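Local coordinates for protein porin (Rhodobacter capsulatus, PDB 2POR) that forms, as a homotrimer, outer-membrane channels for the passive diffusion of small hydrophilic solutes up to about 0.6 kDa, at the interface of chains A and B. Numbering follows the deposited sequence. Chains: chain A/B, Porin.

Contact 1: the interface of chains A and B. Residues chain A 53-56; chain B 23-25.
A:Ala53 and A:Glu54, where the short helix 50-53 runs out into a loop, lie against B:Arg24 and its serine neighbours on strand 19-34 of the next subunit. The protein is a Gram-negative porin, an antiparallel beta-barrel that works as a homotrimer, and here the barrel wall of one monomer meets a helix end and loop of its neighbour.

The direct hydrogen bond is between backbones: the amide N of B:Ser25 donates to the carbonyl O of A:Ala53 at 3.1 Å. It is fairly straight at the hydrogen, but the donor sits above the carbonyl plane, 46° out of it, and so off the lone pairs. A strand N-H thus takes up a carbonyl from the last turn of the helix. Two residues back along the strand, water 1 continues the polar seam. The oxygen of water 1 lies 2.8 Å from the carbonyl O of A:Thr55. The amide N of B:Ser23 is 3.0 Å from the O of water 1, which also has a longer link to the carbonyl O of the same serine.

Charge pairing is loose. NH1 of the B:Arg24 guanidinium stands 3.8 Å from OE2 of the A:Glu54 carboxylate, a salt bridge of long reach rather than a close two-pronged pairing. The two side chains run side by side in the same direction, their flat ends turned 41° apart. B:Arg24 is extended from CG to NE, while A:Glu54 bends at chi2 (-97°), which brings its carboxylate round beside the guanidinium.

Packing comes from the stem of the arginine. CB of B:Arg24 lies 3.3 Å from the carbonyl O of A:Glu54, and its CD passes the same oxygen at 3.6 Å. The same CB of B:Arg24 lies 4.1 Å from CA of A:Glu54.

Contact 2: the interface of chains A and B. Residues chain A 34-35, 41; chain B 272-275, 299.
A:Phe41, on strand 40-46, reaches across the porin trimer interface to B:Phe299, near the C-terminal end of the barrel's last strand, 292-300, and to the glycine-rich turn that joins B strands 258-272 and 275-284. More of its surface is buried by the partner chain than that of any other residue given here.

The two phenylalanine rings are nearly parallel (planes about 11° apart) but strongly offset, their side chains sliding past each other in opposite directions. It is CB of A:Phe41, not its ring centre, that lies over the face of the B:Phe299 ring, 3.9 Å from its centroid, in a CH-pi contact. In return, CD1 of B:Phe299 sits above one face of the A:Phe41 ring, toward the rim, 3.6 Å from CD1 of A:Phe41. The first torsion of A:Phe41 (chi1 60°) places CG between the backbone N and carbonyl carbon, carrying the ring past B:Phe299 toward the turn.

Further apolar packing centres on the methyl of B:Ala275. Its CB touches CE2 of A:Phe41 at 3.6 Å and CG2 of A:Thr35 at 3.7 Å, so one small side chain meets both the ring and the threonine methyl. This same CB lies at the edge of the B:Phe299 ring, in its plane, linking the aromatic pair to the turn within chain B.

Water 2 bridges the two chains, 3.1 Å from the amide N of A:Thr34 and 2.8 Å from the carbonyl O of B:Gly273; its link back to the A:Thr34 carbonyl is weak. The turn backbone also packs closely: CA of B:Gly273 approaches the carbonyl O of A:Thr34, and CZ of A:Phe41 comes to 3.3 Å from the carbonyl O of B:Gly273.

Contact 1: the interface of chains A and B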
loop_
_atom_site.group_PDB
_atom_site.type_symbol
_atom_site.label_atom_id
_atom_site.label_comp_id
_atom_site.label_asym_id
_atom_site.label_seq_id
_atom_site.Cartn_x
_atom_site.Cartn_y
_atom_site.Cartn_z
ATOM N N ALA A 53 -2.183 6.856 5.692
ATOM C CA ALA A 53 -1.934 8.272 5.409
ATOM C C ALA A 53 -3.140 8.898 4.768
ATOM O O ALA A 53 -3.411 10.080 4.982
ATOM C CB ALA A 53 -0.744 8.377 4.487
ATOM N N GLU A 54 -3.952 8.150 3.997
ATOM C CA GLU A 54 -5.160 8.671 3.426
ATOM C C GLU A 54 -6.278 8.950 4.452
ATOM O O GLU A 54 -7.243 9.612 4.077
ATOM C CB GLU A 54 -5.564 7.680 2.351
ATOM C CG GLU A 54 -6.611 8.214 1.342
ATOM C CD GLU A 54 -8.090 7.857 1.602
ATOM O OE1 GLU A 54 -8.343 6.880 2.302
ATOM O OE2 GLU A 54 -8.992 8.540 1.112
ATOM N N THR A 55 -6.258 8.552 5.743
ATOM C CA THR A 55 -7.311 8.907 6.700
ATOM C C THR A 55 -6.754 9.770 7.828
ATOM O O THR A 55 -7.499 10.192 8.701
ATOM C CB THR A 55 -7.940 7.600 7.309
ATOM O OG1 THR A 55 -7.021 7.144 8.295
ATOM C CG2 THR A 55 -8.156 6.492 6.295
ATOM N N GLY A 56 -5.440 10.043 7.929
ATOM C CA GLY A 56 -4.879 10.864 9.005
ATOM C C GLY A 56 -4.205 10.042 10.068
ATOM O O GLY A 56 -3.591 10.530 11.015
ATOM N N SER B 23 -7.381 15.226 8.460
ATOM C CA SER B 23 -6.231 15.470 7.602
ATOM C C SER B 23 -5.920 14.248 6.757
ATOM O O SER B 23 -6.449 13.164 7.035
ATOM C CB SER B 23 -5.068 15.847 8.501
ATOM O OG SER B 23 -4.598 14.826 9.356
ATOM N N ARG B 24 -5.166 14.332 5.666
ATOM C CA ARG B 24 -4.753 13.184 4.880
ATOM C C ARG B 24 -3.625 13.634 3.949
ATOM O O ARG B 24 -3.455 14.838 3.761
ATOM C CB ARG B 24 -5.841 12.644 3.971
ATOM C CG ARG B 24 -6.320 13.435 2.821
ATOM C CD ARG B 24 -7.162 12.581 1.961
ATOM N NE ARG B 24 -7.521 13.407 0.813
ATOM C CZ ARG B 24 -8.497 13.180 -0.057
ATOM N NH1 ARG B 24 -9.326 12.145 0.028
ATOM N NH2 ARG B 24 -8.587 13.983 -1.115
ATOM N N SER B 25 -2.884 12.722 3.363
ATOM C CA SER B 25 -1.954 13.040 2.296
ATOM C C SER B 25 -2.027 11.864 1.352
ATOM O O SER B 25 -2.308 10.716 1.752
ATOM C CB SER B 25 -0.523 13.261 2.839
ATOM O OG SER B 25 -0.003 12.297 3.708
HETATM O O HOH W 1 -8.611 12.628 9.434
#

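Contact 2: the interface of chains A and B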
loop_
_atom_site.group_PDB
_atom_site.type_symbol
_atom_site.label_atom_id
_atom_site.label_comp_id
_atom_site.label_asym_id
_atom_site.label_seq_id
_atom_site.Cartn_x
_atom_site.Cartn_y
_atom_site.Cartn_z
ATOM N N THR A 34 5.833 26.052 -1.103
ATOM C CA THR A 34 6.018 27.357 -0.494
ATOM C C THR A 34 4.932 28.242 -1.062
ATOM O O THR A 34 4.682 28.185 -2.267
ATOM C CB THR A 34 7.379 27.988 -0.877
ATOM O OG1 THR A 34 8.366 27.045 -0.550
ATOM C CG2 THR A 34 7.726 29.224 -0.088
ATOM N N THR A 35 4.279 29.064 -0.257
ATOM C CA THR A 35 3.231 29.899 -0.789
ATOM C C THR A 35 3.955 31.172 -1.271
ATOM O O THR A 35 5.143 31.382 -0.991
ATOM C CB THR A 35 2.235 30.229 0.319
ATOM O OG1 THR A 35 2.951 30.976 1.314
ATOM C CG2 THR A 35 1.628 28.946 0.949
ATOM N N PHE A 41 5.017 24.449 3.352
ATOM C CA PHE A 41 4.040 23.423 3.667
ATOM C C PHE A 41 4.571 22.107 3.164
ATOM O O PHE A 41 5.499 22.075 2.336
ATOM C CB PHE A 41 2.712 23.807 3.025
ATOM C CG PHE A 41 2.627 23.983 1.507
ATOM C CD1 PHE A 41 2.382 22.915 0.670
ATOM C CD2 PHE A 41 2.725 25.265 0.972
ATOM C CE1 PHE A 41 2.222 23.100 -0.692
ATOM C CE2 PHE A 41 2.566 25.452 -0.390
ATOM C CZ PHE A 41 2.315 24.377 -1.214
ATOM N N GLY B 272 -1.182 30.750 -3.274
ATOM C CA GLY B 272 -0.160 30.531 -4.257
ATOM C C GLY B 272 0.714 29.333 -3.945
ATOM O O GLY B 272 0.703 28.805 -2.832
ATOM N N GLY B 273 1.470 28.821 -4.917
ATOM C CA GLY B 273 2.460 27.806 -4.652
ATOM C C GLY B 273 1.839 26.414 -4.498
ATOM O O GLY B 273 2.572 25.455 -4.303
ATOM N N GLY B 274 0.516 26.270 -4.660
ATOM C CA GLY B 274 -0.190 24.994 -4.522
ATOM C C GLY B 274 -0.993 24.930 -3.210
ATOM O O GLY B 274 -1.473 23.851 -2.879
ATOM N N ALA B 275 -1.151 26.012 -2.449
ATOM C CA ALA B 275 -1.853 26.005 -1.184
ATOM C C ALA B 275 -3.036 26.944 -1.225
ATOM O O ALA B 275 -2.991 27.988 -1.882
ATOM C CB ALA B 275 -0.927 26.442 -0.059
ATOM N N PHE B 299 -3.380 21.327 -0.133
ATOM C CA PHE B 299 -2.054 21.492 -0.717
ATOM C C PHE B 299 -1.945 20.613 -1.933
ATOM O O PHE B 299 -2.504 19.506 -1.963
ATOM C CB PHE B 299 -1.006 21.062 0.273
ATOM C CG PHE B 299 -0.972 21.800 1.594
ATOM C CD1 PHE B 299 -1.050 23.180 1.655
ATOM C CD2 PHE B 299 -0.824 21.085 2.760
ATOM C CE1 PHE B 299 -0.979 23.839 2.865
ATOM C CE2 PHE B 299 -0.750 21.762 3.963
ATOM C CZ PHE B 299 -0.826 23.134 4.026
HETATM O O HOH W 2 5.322 25.454 -4.084
#

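About 18 Å separates the C-alpha centres of contact 1 and contact 2, which belong to the same A-B interface. Strand 19-34 serves both in different copies: chain B offers residues near its start to contact 1, whereas chain A offers its far end to contact 2. Chain A's strand 40-46 in contact 2 leads through the 3-10 helix 47-49 to helix 50-53 in contact 1. The A-B interface is not an exact two-fold, as expected of a homotrimer, in which each subunit meets its two neighbours with different surfaces. Two attachment points this far apart would probably limit rocking of one barrel against the next.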